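Putative dioxygenase (1H-3-hydroxy-4-oxoquinaldine 2,4-dioxygenase) (PDB 6RA3) cleaves the ring of the Pseudomonas quinolone signal (PQS) with dioxygen, giving N-octanoylanthranilate and carbon monoxide, on an alpha/beta-hydrolase scaffold. Local coordinates at residues Pro21-Val26 with Ala47-Val52; Asp15-Glu20 with Thr51-Trp56; Gln153-Gly158 with Thr245-Ile250; Arg36-Met41 with Val91-Ala96. All blocks are in the same frame, centred on the assembly; numbering follows the deposited sequence.

Contact 1: residues Pro21-Val26 with Ala47-Val52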
loop_
_atom_site.group_PDB
_atom_site.type_symbol
_atom_site.label_atom_id
_atom_site.label_comp_id
_atom_site.label_asym_id
_atom_site.label_seq_id
_atom_site.Cartn_x
_atom_site.Cartn_y
_atom_site.Cartn_z
ATOM N N PRO A 21 3.071 -13.406 -23.857
ATOM C CA PRO A 21 2.691 -12.637 -25.044
ATOM C C PRO A 21 1.232 -12.849 -25.429
ATOM O O PRO A 21 0.576 -13.823 -25.039
ATOM C CB PRO A 21 3.622 -13.184 -26.146
ATOM C CG PRO A 21 4.557 -14.154 -25.452
ATOM C CD PRO A 21 3.810 -14.620 -24.242
ATOM N N GLY A 22 0.738 -11.919 -26.239
ATOM C CA GLY A 22 -0.638 -11.955 -26.675
ATOM C C GLY A 22 -1.418 -10.811 -26.065
ATOM O O GLY A 22 -0.838 -9.886 -25.481
ATOM N N PRO A 23 -2.749 -10.851 -26.195
ATOM C CA PRO A 23 -3.574 -9.786 -25.618
ATOM C C PRO A 23 -3.489 -9.749 -24.105
ATOM O O PRO A 23 -3.395 -10.783 -23.437
ATOM C CB PRO A 23 -4.998 -10.137 -26.074
ATOM C CG PRO A 23 -4.816 -11.013 -27.256
ATOM C CD PRO A 23 -3.566 -11.808 -26.960
ATOM N N VAL A 24 -3.573 -8.529 -23.586
ATOM C CA VAL A 24 -3.519 -8.250 -22.159
ATOM C C VAL A 24 -4.932 -8.340 -21.587
ATOM O O VAL A 24 -5.883 -7.798 -22.165
ATOM C CB VAL A 24 -2.903 -6.857 -21.935
ATOM C CG1 VAL A 24 -2.876 -6.444 -20.442
ATOM C CG2 VAL A 24 -1.521 -6.802 -22.565
ATOM N N PHE A 25 -5.085 -9.024 -20.457
ATOM C CA PHE A 25 -6.324 -8.897 -19.695
ATOM C C PHE A 25 -6.370 -7.553 -18.953
ATOM O O PHE A 25 -5.436 -7.201 -18.228
ATOM C CB PHE A 25 -6.460 -10.035 -18.706
ATOM C CG PHE A 25 -6.763 -11.359 -19.341
ATOM C CD1 PHE A 25 -7.778 -11.477 -20.282
ATOM C CD2 PHE A 25 -6.034 -12.488 -18.998
ATOM C CE1 PHE A 25 -8.071 -12.699 -20.858
ATOM C CE2 PHE A 25 -6.320 -13.712 -19.575
ATOM C CZ PHE A 25 -7.337 -13.818 -20.507
ATOM N N VAL A 26 -7.465 -6.803 -19.123
ATOM C CA VAL A 26 -7.672 -5.539 -18.412
ATOM C C VAL A 26 -8.945 -5.680 -17.595
ATOM O O VAL A 26 -10.045 -5.833 -18.151
ATOM C CB VAL A 26 -7.737 -4.328 -19.353
ATOM C CG1 VAL A 26 -7.987 -3.050 -18.550
ATOM C CG2 VAL A 26 -6.467 -4.189 -20.147
ATOM N N ALA A 47 -1.204 -15.803 -14.691
ATOM C CA ALA A 47 -0.513 -16.966 -15.234
ATOM C C ALA A 47 -0.732 -17.081 -16.730
ATOM O O ALA A 47 0.124 -17.613 -17.439
ATOM C CB ALA A 47 -0.983 -18.233 -14.532
ATOM N N ALA A 48 -1.850 -16.555 -17.235
ATOM C CA ALA A 48 -2.191 -16.722 -18.639
ATOM C C ALA A 48 -1.671 -15.587 -19.510
ATOM O O ALA A 48 -1.181 -15.829 -20.616
ATOM C CB ALA A 48 -3.716 -16.854 -18.779
ATOM N N GLN A 49 -1.745 -14.347 -19.034
ATOM C CA GLN A 49 -1.401 -13.189 -19.841
ATOM C C GLN A 49 -0.974 -12.065 -18.921
ATOM O O GLN A 49 -1.312 -12.059 -17.746
ATOM C CB GLN A 49 -2.584 -12.671 -20.676
ATOM C CG GLN A 49 -3.346 -13.691 -21.508
ATOM C CD GLN A 49 -2.564 -14.187 -22.725
ATOM O OE1 GLN A 49 -1.735 -13.461 -23.306
ATOM N NE2 GLN A 49 -2.835 -15.432 -23.118
ATOM N N ARG A 50 -0.274 -11.089 -19.481
ATOM C CA ARG A 50 -0.130 -9.826 -18.782
ATOM C C ARG A 50 -1.517 -9.361 -18.408
ATOM O O ARG A 50 -2.406 -9.297 -19.263
ATOM C CB ARG A 50 0.557 -8.778 -19.651
ATOM C CG ARG A 50 0.791 -7.398 -18.974
ATOM C CD ARG A 50 1.349 -6.376 -19.960
ATOM N NE ARG A 50 1.684 -5.120 -19.320
ATOM C CZ ARG A 50 2.179 -4.066 -19.949
ATOM N NH1 ARG A 50 2.385 -4.094 -21.242
ATOM N NH2 ARG A 50 2.477 -2.971 -19.264
ATOM N N THR A 51 -1.710 -9.103 -17.118
ATOM C CA THR A 51 -2.972 -8.632 -16.567
ATOM C C THR A 51 -2.770 -7.262 -15.928
ATOM O O THR A 51 -1.880 -7.089 -15.087
ATOM C CB THR A 51 -3.481 -9.643 -15.560
ATOM O OG1 THR A 51 -3.759 -10.866 -16.251
ATOM C CG2 THR A 51 -4.745 -9.132 -14.838
ATOM N N VAL A 52 -3.574 -6.288 -16.356
ATOM C CA VAL A 52 -3.572 -4.918 -15.835
ATOM C C VAL A 52 -4.925 -4.718 -15.166
ATOM O O VAL A 52 -5.964 -4.745 -15.842
ATOM C CB VAL A 52 -3.347 -3.873 -16.944
ATOM C CG1 VAL A 52 -3.555 -2.439 -16.411
ATOM C CG2 VAL A 52 -1.996 -4.006 -17.575
#

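Contact 2: residues Asp15-Glu20 with Thr51-Trp56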
loop_
_atom_site.group_PDB
_atom_site.type_symbol
_atom_site.label_atom_id
_atom_site.label_comp_id
_atom_site.label_asym_id
_atom_site.label_seq_id
_atom_site.Cartn_x
_atom_site.Cartn_y
_atom_site.Cartn_z
ATOM N N ASP A 15 -2.615 -2.005 -11.144
ATOM C CA ASP A 15 -1.408 -2.822 -11.080
ATOM C C ASP A 15 -1.286 -3.639 -12.361
ATOM O O ASP A 15 -2.242 -3.814 -13.123
ATOM C CB ASP A 15 -1.358 -3.677 -9.808
ATOM C CG ASP A 15 -2.330 -4.839 -9.801
ATOM O OD1 ASP A 15 -2.227 -5.639 -8.842
ATOM O OD2 ASP A 15 -3.168 -4.974 -10.725
ATOM N N ASP A 16 -0.064 -4.089 -12.603
ATOM C CA ASP A 16 0.369 -4.644 -13.881
ATOM C C ASP A 16 1.218 -5.866 -13.554
ATOM O O ASP A 16 2.277 -5.719 -12.946
ATOM C CB ASP A 16 1.152 -3.581 -14.646
ATOM C CG ASP A 16 1.874 -4.119 -15.850
ATOM O OD1 ASP A 16 1.521 -5.241 -16.278
ATOM O OD2 ASP A 16 2.794 -3.406 -16.360
ATOM N N GLN A 17 0.747 -7.062 -13.924
ATOM C CA GLN A 17 1.358 -8.332 -13.541
ATOM C C GLN A 17 1.365 -9.273 -14.745
ATOM O O GLN A 17 0.372 -9.342 -15.478
ATOM C CB GLN A 17 0.599 -8.992 -12.374
ATOM C CG GLN A 17 0.556 -8.162 -11.098
ATOM C CD GLN A 17 0.152 -8.957 -9.889
ATOM O OE1 GLN A 17 0.663 -10.054 -9.633
ATOM N NE2 GLN A 17 -0.763 -8.413 -9.121
ATOM N N GLY A 18 2.473 -9.979 -14.952
ATOM C CA GLY A 18 2.637 -10.999 -15.986
ATOM C C GLY A 18 3.352 -10.484 -17.224
ATOM O O GLY A 18 3.341 -9.285 -17.531
ATOM N N HIS A 19 4.018 -11.410 -17.963
ATOM C CA HIS A 19 4.685 -11.020 -19.199
ATOM C C HIS A 19 4.443 -11.967 -20.374
ATOM O O HIS A 19 5.111 -11.829 -21.405
ATOM C CB HIS A 19 6.196 -10.866 -18.957
ATOM C CG HIS A 19 6.572 -9.562 -18.318
ATOM N ND1 HIS A 19 6.707 -9.406 -16.954
ATOM C CD2 HIS A 19 6.835 -8.351 -18.861
ATOM C CE1 HIS A 19 7.049 -8.157 -16.686
ATOM N NE2 HIS A 19 7.127 -7.494 -17.827
ATOM N N GLU A 20 3.519 -12.896 -20.277
ATOM C CA GLU A 20 3.204 -13.750 -21.414
ATOM C C GLU A 20 2.877 -12.902 -22.636
ATOM O O GLU A 20 2.473 -11.743 -22.483
ATOM C CB GLU A 20 2.043 -14.668 -21.070
ATOM C CG GLU A 20 2.398 -15.690 -20.005
ATOM C CD GLU A 20 3.505 -16.654 -20.479
ATOM O OE1 GLU A 20 3.673 -16.797 -21.713
ATOM O OE2 GLU A 20 4.209 -17.246 -19.628
ATOM N N THR A 51 -1.710 -9.103 -17.118
ATOM C CA THR A 51 -2.972 -8.632 -16.567
ATOM C C THR A 51 -2.770 -7.262 -15.928
ATOM O O THR A 51 -1.880 -7.089 -15.087
ATOM C CB THR A 51 -3.481 -9.643 -15.560
ATOM O OG1 THR A 51 -3.759 -10.866 -16.251
ATOM C CG2 THR A 51 -4.745 -9.132 -14.838
ATOM N N VAL A 52 -3.574 -6.288 -16.356
ATOM C CA VAL A 52 -3.572 -4.918 -15.835
ATOM C C VAL A 52 -4.925 -4.718 -15.166
ATOM O O VAL A 52 -5.964 -4.745 -15.842
ATOM C CB VAL A 52 -3.347 -3.873 -16.944
ATOM C CG1 VAL A 52 -3.555 -2.439 -16.411
ATOM C CG2 VAL A 52 -1.996 -4.006 -17.575
ATOM N N ARG A 53 -4.929 -4.564 -13.848
ATOM C CA ARG A 53 -6.159 -4.278 -13.117
ATOM C C ARG A 53 -6.289 -2.767 -12.959
ATOM O O ARG A 53 -5.337 -2.102 -12.542
ATOM C CB ARG A 53 -6.180 -4.966 -11.757
ATOM C CG ARG A 53 -6.073 -6.465 -11.803
ATOM C CD ARG A 53 -6.364 -7.064 -10.453
ATOM N NE ARG A 53 -5.280 -6.739 -9.530
ATOM C CZ ARG A 53 -5.315 -6.932 -8.219
ATOM N NH1 ARG A 53 -6.388 -7.448 -7.632
ATOM N NH2 ARG A 53 -4.256 -6.612 -7.494
ATOM N N VAL A 54 -7.451 -2.219 -13.328
ATOM C CA VAL A 54 -7.623 -0.778 -13.451
ATOM C C VAL A 54 -8.713 -0.311 -12.498
ATOM O O VAL A 54 -9.779 -0.923 -12.400
ATOM C CB VAL A 54 -7.969 -0.362 -14.891
ATOM C CG1 VAL A 54 -8.273 1.123 -14.949
ATOM C CG2 VAL A 54 -6.849 -0.697 -15.830
ATOM N N CYS A 55 -8.436 0.788 -11.810
ATOM C CA CYS A 55 -9.396 1.456 -10.945
ATOM C C CYS A 55 -9.984 2.642 -11.697
ATOM O O CYS A 55 -9.298 3.277 -12.493
ATOM C CB CYS A 55 -8.724 1.954 -9.658
ATOM S SG CYS A 55 -8.197 0.711 -8.477
ATOM N N TRP A 56 -11.273 2.919 -11.465
ATOM C CA TRP A 56 -11.868 4.153 -11.968
ATOM C C TRP A 56 -11.297 5.370 -11.230
ATOM O O TRP A 56 -10.814 5.273 -10.099
ATOM C CB TRP A 56 -13.389 4.127 -11.786
ATOM C CG TRP A 56 -14.049 2.908 -12.310
ATOM C CD1 TRP A 56 -14.810 2.014 -11.605
ATOM C CD2 TRP A 56 -14.008 2.433 -13.659
ATOM N NE1 TRP A 56 -15.249 1.018 -12.441
ATOM C CE2 TRP A 56 -14.764 1.252 -13.706
ATOM C CE3 TRP A 56 -13.407 2.903 -14.836
ATOM C CZ2 TRP A 56 -14.933 0.522 -14.886
ATOM C CZ3 TRP A 56 -13.567 2.170 -15.998
ATOM C CH2 TRP A 56 -14.344 1.009 -16.018
HETATM O O HOH W 1 -2.425 -7.196 -11.897
#

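Contact 3: residues Gln153-Gly158 with Thr245-Ile250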
loop_
_atom_site.group_PDB
_atom_site.type_symbol
_atom_site.label_atom_id
_atom_site.label_comp_id
_atom_site.label_asym_id
_atom_site.label_seq_id
_atom_site.Cartn_x
_atom_site.Cartn_y
_atom_site.Cartn_z
ATOM N N GLN A 153 -28.235 -6.389 -0.509
ATOM C CA GLN A 153 -28.912 -7.609 -0.065
ATOM C C GLN A 153 -29.383 -8.451 -1.251
ATOM O O GLN A 153 -29.300 -9.683 -1.206
ATOM C CB GLN A 153 -30.082 -7.268 0.855
ATOM C CG GLN A 153 -29.755 -7.408 2.351
ATOM C CD GLN A 153 -28.355 -6.912 2.726
ATOM O OE1 GLN A 153 -27.496 -7.701 3.149
ATOM N NE2 GLN A 153 -28.123 -5.603 2.586
ATOM N N SER A 154 -29.856 -7.807 -2.333
ATOM C CA SER A 154 -30.263 -8.569 -3.517
ATOM C C SER A 154 -29.054 -9.085 -4.308
ATOM O O SER A 154 -29.155 -10.104 -5.006
ATOM C CB SER A 154 -31.190 -7.724 -4.413
ATOM O OG SER A 154 -30.527 -6.655 -5.071
ATOM N N TRP A 155 -27.907 -8.403 -4.203
ATOM C CA TRP A 155 -26.668 -8.883 -4.816
ATOM C C TRP A 155 -26.131 -10.129 -4.102
ATOM O O TRP A 155 -25.602 -11.050 -4.744
ATOM C CB TRP A 155 -25.637 -7.756 -4.794
ATOM C CG TRP A 155 -25.944 -6.623 -5.742
ATOM C CD1 TRP A 155 -26.803 -6.645 -6.802
ATOM C CD2 TRP A 155 -25.385 -5.301 -5.710
ATOM N NE1 TRP A 155 -26.811 -5.419 -7.436
ATOM C CE2 TRP A 155 -25.954 -4.578 -6.779
ATOM C CE3 TRP A 155 -24.456 -4.661 -4.879
ATOM C CZ2 TRP A 155 -25.624 -3.248 -7.045
ATOM C CZ3 TRP A 155 -24.140 -3.337 -5.140
ATOM C CH2 TRP A 155 -24.724 -2.648 -6.221
ATOM N N LEU A 156 -26.266 -10.176 -2.775
ATOM C CA LEU A 156 -25.835 -11.335 -1.996
ATOM C C LEU A 156 -26.794 -12.513 -2.147
ATOM O O LEU A 156 -26.356 -13.671 -2.171
ATOM C CB LEU A 156 -25.725 -10.965 -0.509
ATOM C CG LEU A 156 -24.734 -9.893 -0.090
ATOM C CD1 LEU A 156 -24.779 -9.727 1.405
ATOM C CD2 LEU A 156 -23.321 -10.269 -0.550
ATOM N N ALA A 157 -28.099 -12.237 -2.197
ATOM C CA ALA A 157 -29.120 -13.274 -2.339
ATOM C C ALA A 157 -28.977 -14.334 -1.250
ATOM O O ALA A 157 -29.191 -15.526 -1.479
ATOM C CB ALA A 157 -29.056 -13.907 -3.726
ATOM N N GLY A 158 -28.596 -13.899 -0.051
ATOM C CA GLY A 158 -28.332 -14.838 1.020
ATOM C C GLY A 158 -27.289 -15.892 0.668
ATOM O O GLY A 158 -27.562 -17.092 0.763
ATOM N N THR A 245 -24.723 -15.139 -6.407
ATOM C CA THR A 245 -24.505 -13.722 -6.188
ATOM C C THR A 245 -24.316 -12.999 -7.513
ATOM O O THR A 245 -24.094 -13.599 -8.568
ATOM C CB THR A 245 -23.293 -13.497 -5.277
ATOM O OG1 THR A 245 -22.089 -13.573 -6.053
ATOM C CG2 THR A 245 -23.241 -14.527 -4.177
ATOM N N HIS A 246 -24.414 -11.682 -7.422
ATOM C CA HIS A 246 -24.104 -10.708 -8.459
ATOM C C HIS A 246 -22.610 -10.626 -8.734
ATOM O O HIS A 246 -22.205 -9.842 -9.596
ATOM C CB HIS A 246 -24.686 -9.351 -7.984
ATOM C CG HIS A 246 -24.467 -8.170 -8.896
ATOM N ND1 HIS A 246 -24.790 -8.171 -10.237
ATOM C CD2 HIS A 246 -24.039 -6.911 -8.621
ATOM C CE1 HIS A 246 -24.534 -6.982 -10.756
ATOM N NE2 HIS A 246 -24.079 -6.197 -9.796
ATOM N N PHE A 247 -21.782 -11.416 -8.040
ATOM C CA PHE A 247 -20.322 -11.289 -8.094
ATOM C C PHE A 247 -19.687 -12.588 -8.584
ATOM O O PHE A 247 -18.985 -13.273 -7.829
ATOM C CB PHE A 247 -19.765 -10.900 -6.723
ATOM C CG PHE A 247 -20.259 -9.570 -6.241
ATOM C CD1 PHE A 247 -19.853 -8.405 -6.865
ATOM C CD2 PHE A 247 -21.155 -9.486 -5.188
ATOM C CE1 PHE A 247 -20.325 -7.183 -6.443
ATOM C CE2 PHE A 247 -21.624 -8.257 -4.758
ATOM C CZ PHE A 247 -21.209 -7.115 -5.385
ATOM N N PRO A 248 -19.902 -12.950 -9.849
ATOM C CA PRO A 248 -19.333 -14.218 -10.335
ATOM C C PRO A 248 -17.807 -14.229 -10.322
ATOM O O PRO A 248 -17.201 -15.260 -9.997
ATOM C CB PRO A 248 -19.907 -14.336 -11.752
ATOM C CG PRO A 248 -20.270 -12.949 -12.163
ATOM C CD PRO A 248 -20.611 -12.204 -10.902
ATOM N N GLY A 249 -17.169 -13.102 -10.654
ATOM C CA GLY A 249 -15.711 -13.017 -10.605
ATOM C C GLY A 249 -15.116 -13.253 -9.226
ATOM O O GLY A 249 -13.967 -13.690 -9.111
ATOM N N ILE A 250 -15.876 -12.985 -8.168
ATOM C CA ILE A 250 -15.414 -13.203 -6.803
ATOM C C ILE A 250 -15.926 -14.523 -6.259
ATOM O O ILE A 250 -15.234 -15.193 -5.492
ATOM C CB ILE A 250 -15.847 -12.044 -5.872
ATOM C CG1 ILE A 250 -15.436 -10.687 -6.443
ATOM C CG2 ILE A 250 -15.281 -12.276 -4.452
ATOM C CD1 ILE A 250 -15.951 -9.505 -5.637
#

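Contact 4: residues Arg36-Met41 with Val91-Ala96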
loop_
_atom_site.group_PDB
_atom_site.type_symbol
_atom_site.label_atom_id
_atom_site.label_comp_id
_atom_site.label_asym_id
_atom_site.label_seq_id
_atom_site.Cartn_x
_atom_site.Cartn_y
_atom_site.Cartn_z
ATOM N N ARG A 36 -9.466 -4.851 -6.084
ATOM C CA ARG A 36 -9.703 -6.011 -5.226
ATOM C C ARG A 36 -10.913 -6.836 -5.650
ATOM O O ARG A 36 -11.095 -7.951 -5.137
ATOM C CB ARG A 36 -9.922 -5.601 -3.767
ATOM C CG ARG A 36 -8.835 -4.692 -3.151
ATOM C CD ARG A 36 -9.193 -4.263 -1.707
ATOM N NE ARG A 36 -9.269 -5.437 -0.825
ATOM C CZ ARG A 36 -8.320 -5.827 0.036
ATOM N NH1 ARG A 36 -7.187 -5.140 0.172
ATOM N NH2 ARG A 36 -8.509 -6.921 0.778
ATOM N N ALA A 37 -11.774 -6.310 -6.520
ATOM C CA ALA A 37 -12.830 -7.140 -7.091
ATOM C C ALA A 37 -12.248 -8.324 -7.859
ATOM O O ALA A 37 -12.974 -9.289 -8.137
ATOM C CB ALA A 37 -13.735 -6.322 -8.020
ATOM N N TYR A 38 -10.959 -8.268 -8.206
ATOM C CA TYR A 38 -10.312 -9.274 -9.042
ATOM C C TYR A 38 -9.173 -9.983 -8.325
ATOM O O TYR A 38 -8.406 -10.696 -8.968
ATOM C CB TYR A 38 -9.822 -8.640 -10.336
ATOM C CG TYR A 38 -10.980 -8.240 -11.219
ATOM C CD1 TYR A 38 -11.543 -9.150 -12.108
ATOM C CD2 TYR A 38 -11.538 -6.974 -11.141
ATOM C CE1 TYR A 38 -12.602 -8.803 -12.919
ATOM C CE2 TYR A 38 -12.610 -6.606 -11.957
ATOM C CZ TYR A 38 -13.142 -7.537 -12.839
ATOM O OH TYR A 38 -14.204 -7.212 -13.650
ATOM N N ASP A 39 -9.075 -9.849 -6.999
ATOM C CA ASP A 39 -8.068 -10.602 -6.252
ATOM C C ASP A 39 -8.227 -12.099 -6.473
ATOM O O ASP A 39 -7.233 -12.823 -6.578
ATOM C CB ASP A 39 -8.164 -10.310 -4.757
ATOM C CG ASP A 39 -7.469 -9.007 -4.356
ATOM O OD1 ASP A 39 -6.738 -8.434 -5.191
ATOM O OD2 ASP A 39 -7.671 -8.565 -3.209
ATOM N N GLY A 40 -9.472 -12.589 -6.499
ATOM C CA GLY A 40 -9.693 -14.020 -6.619
ATOM C C GLY A 40 -9.289 -14.568 -7.973
ATOM O O GLY A 40 -8.772 -15.682 -8.067
ATOM N N MET A 41 -9.556 -13.809 -9.040
ATOM C CA MET A 41 -9.245 -14.227 -10.399
ATOM C C MET A 41 -7.791 -13.965 -10.763
ATOM O O MET A 41 -7.261 -14.613 -11.674
ATOM C CB MET A 41 -10.126 -13.473 -11.407
ATOM C CG MET A 41 -11.620 -13.922 -11.488
ATOM S SD MET A 41 -12.596 -12.839 -12.552
ATOM C CE MET A 41 -11.786 -12.923 -14.120
ATOM N N VAL A 91 -8.035 -7.385 -23.816
ATOM C CA VAL A 91 -9.348 -7.970 -23.617
ATOM C C VAL A 91 -9.895 -7.442 -22.300
ATOM O O VAL A 91 -9.554 -7.946 -21.230
ATOM C CB VAL A 91 -9.275 -9.507 -23.608
ATOM C CG1 VAL A 91 -10.563 -10.097 -23.098
ATOM C CG2 VAL A 91 -8.949 -10.018 -24.996
ATOM N N PRO A 92 -10.779 -6.436 -22.339
ATOM C CA PRO A 92 -11.452 -6.002 -21.111
ATOM C C PRO A 92 -12.264 -7.112 -20.463
ATOM O O PRO A 92 -12.955 -7.873 -21.134
ATOM C CB PRO A 92 -12.357 -4.868 -21.587
ATOM C CG PRO A 92 -11.740 -4.361 -22.824
ATOM C CD PRO A 92 -11.022 -5.507 -23.465
ATOM N N ILE A 93 -12.147 -7.203 -19.142
ATOM C CA ILE A 93 -13.031 -7.974 -18.282
ATOM C C ILE A 93 -13.699 -6.961 -17.352
ATOM O O ILE A 93 -13.001 -6.261 -16.610
ATOM C CB ILE A 93 -12.277 -9.040 -17.471
ATOM C CG1 ILE A 93 -11.405 -9.932 -18.381
ATOM C CG2 ILE A 93 -13.259 -9.883 -16.616
ATOM C CD1 ILE A 93 -10.711 -11.103 -17.614
ATOM N N ALA A 94 -15.041 -6.885 -17.376
ATOM C CA ALA A 94 -15.764 -5.777 -16.735
ATOM C C ALA A 94 -16.938 -6.264 -15.896
ATOM O O ALA A 94 -17.791 -7.023 -16.379
ATOM C CB ALA A 94 -16.253 -4.786 -17.790
ATOM N N HIS A 95 -17.012 -5.788 -14.650
ATOM C CA HIS A 95 -18.052 -6.218 -13.731
ATOM C C HIS A 95 -19.265 -5.300 -13.800
ATOM O O HIS A 95 -19.133 -4.068 -13.743
ATOM C CB HIS A 95 -17.562 -6.260 -12.297
ATOM C CG HIS A 95 -18.636 -6.633 -11.333
ATOM N ND1 HIS A 95 -19.305 -5.701 -10.569
ATOM C CD2 HIS A 95 -19.189 -7.832 -11.036
ATOM C CE1 HIS A 95 -20.196 -6.316 -9.818
ATOM N NE2 HIS A 95 -20.145 -7.609 -10.083
ATOM N N ALA A 96 -20.444 -5.922 -13.869
ATOM C CA ALA A 96 -21.723 -5.230 -13.978
ATOM C C ALA A 96 -21.577 -3.951 -14.787
ATOM O O ALA A 96 -21.142 -3.974 -15.942
ATOM C CB ALA A 96 -22.291 -4.944 -12.588
#

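Contact 1: residues Pro21-Val26 with Ala47-Val52
The carbonyl oxygen of Phe25 receives the backbone N of Val52 at 2.8 Å, with an N-H...O angle of 169°, and the CA of Thr51 also approaches that oxygen, as a CA-H...O contact of 3.3 Å. The amide of the same Phe25 donates to Arg50 O at 2.9 Å, but at 134° this bond is distinctly bent. The two bonds, with CA atoms of Phe25 and Thr51 4.6 Å apart, set 24-28 and 51-54 as parallel neighbours. Val26 CA adds a further CA-H...O contact, to Val52 O.

Side chains alternate between the two faces of the sheet. On the face of Val24, Val26 and Val52, CG1 of Val24 lies anti to its own backbone N (chi1 177°), which places this methyl 3.1 Å from Arg50 O and within packing distance of Val52 CG2. The other branch, CG2, rests on the extended aliphatic chain of Arg50 near CD, while the guanidinium beyond forms a salt bridge with Asp16. On the opposite face the Phe25 ring turns toward the end of helix 42-48: its CE2 comes 3.5 Å from Gln49 CG and 4.2 Å from Ala48 CB, and Thr51 OG1 lies in the ring plane at its edge. The Thr51 hydroxyl is oriented by donating to Gln49 O. Leu264 of helix 253-266 also packs against Phe25. Parallel pairing between 24-28 and 51-54, with helix 42-48 in the connection, defines a beta-alpha-beta unit of the alpha/beta-hydrolase fold.

Contact 2: residues Asp15-Glu20 with Thr51-Trp56
Asp15 and Arg53 face each other across antiparallel strands 10-17 and 51-54 of the central alpha/beta-hydrolase sheet; the axes of 15-17 and 51-54 come within 4.8 Å and run at 166°. Their side chains project from the same face, with the carboxylate and guanidinium planes turned 36° from one another. The grip is side-on and bidentate: Arg53 NH2 donates to Asp15 OD1 at 2.6 Å, almost straight (172°) and from above the carboxylate plane, whereas NE donates to OD2 at 3.0 Å on its syn side. The bend of Arg53 at chi3 turns NE toward Asp15 OD2. The salt bridge of Arg53 NH1 with Asp39 gives the guanidinium a second acidic partner.

The same two residues exchange two backbone bonds, and Gln17 and Thr51, two positions along, exchange two more. The intervening Asp16 and Val52 form a non-hydrogen-bonded pair on the other face, where the Asp16 carboxylate accepts from Gly174 N of the second subunit. The Gln17 amide is held at both ends: OE1 accepts from Arg46 NH1, and NE2 donates to Asp15 OD1 at 3.1 Å, approaching from the face of the carboxylate plane opposite to Arg53 NH2.

Contact 3: residues Gln153-Gly158 with Thr245-Ile250
Trp155 and His246 stack with their rings offset: the five-membered ring of the indole and the imidazole have centroids 4.0 Å apart and planes inclined by 25°. The two side chains lie side by side and point the same way. His246 CD2 is the atom set over the indole face, displaced toward its rim and 3.3 Å from Trp155 CD1. With CG anti to the backbone N (chi1 179°), the imidazole extends from the backbone alongside the tryptophan.

Apolar packing continues on Phe247, whose CE2 lies 4.0 Å from Trp155 CB; CZ of the same ring approaches Trp155 CE3.

Polar contacts fix the backbones beneath these rings. His246 N donates to Trp155 O at 3.0 Å, in the carbonyl plane and on a lone pair, with an N-H...O angle of 165°. The same oxygen receives a CA-H...O contact from Thr245. Within 245-250, Thr245 OG1 accepts from Phe247 N at 2.9 Å, an ST turn that leads into helix 248-251; the hydroxyl also bonds Glu251.

His246 is thus held through its main chain by the end of helix 144-156 and covered on one ring face by Trp155. ND1 of His246 bonds Asp121 OD1, an Asp-His pairing as in the catalytic triads of alpha/beta-hydrolase enzymes. For His246, the active-site proton donor/acceptor, the backbone bond fixes the position of the main chain, while the stack and the Asp121 bond probably limit rotation of the ring and would help orient the imidazole for proton transfer.

Contact 4: residues Arg36-Met41 with Val91-Ala96
In the central alpha/beta-hydrolase sheet, strand 90-95 is covered near its C-terminal end by the loop that joins strand 24-28 to helix 42-48, through Tyr38 and Met41. Both side chains leave their backbones toward the strand, and the 177 Å² buried between the segments comes mainly from these two with Ile93 and His95.

Tyr38 brings its phenol across Ile93 obliquely. Its CE1 packs 3.9 Å from Ile93 CG2, the branch of the isoleucine lying anti to the backbone N. The hydroxyl lies beside the strand backbone, 3.3 Å from Ile93 O and 3.7 Å from His95 CB. His95 N is equally near to it, but the angle is too poor for a hydrogen bond. The Tyr38 OH group is instead bonded to Leu28 O of the neighbouring strand 24-28, so the phenol spans two adjacent strands and its polar end is satisfied within a buried contact.

His95 carries the contact toward the active site. Its NE2 bonds the carbonyl oxygen of His246, the proton donor/acceptor, and its ring also meets the rings of Phe247 and His33. Tyr38, whose hydroxyl lies against His95 CB, is therefore probably a second-shell residue for that site.

Farther back along the strand, Met41 and Ile93 reach toward each other tip to tip, beside helix 253-266, whose Val256 touches Met41 and whose Ala260 touches Ile93. The Met41 chain bends at its last torsion (chi3 58°), directing CE to within 4.1 Å of Ile93 CD1.

Contacts 1 and 2 lie about 8 Å apart, centre to centre, and share Thr51 and Val52: strand 51-54 pairs in parallel with 24-28 and antiparallel with 10-17. Contact 4 lies on strand 90-95, the neighbour of 24-28 in the same sheet, with its centre about 13 Å from that of contact 1 and 11 Å from that of contact 2; along the chain its segments alternate with those of both. Arg53 of contact 2 forms a salt bridge with Asp39 of contact 4. Contact 3 opens only after the other three have closed; its centre is about 26 Å from that of contact 1, but it touches contact 4 through His246 and His95. Contact 4 thus lies between the strand pairings and the active-site histidine, touching both.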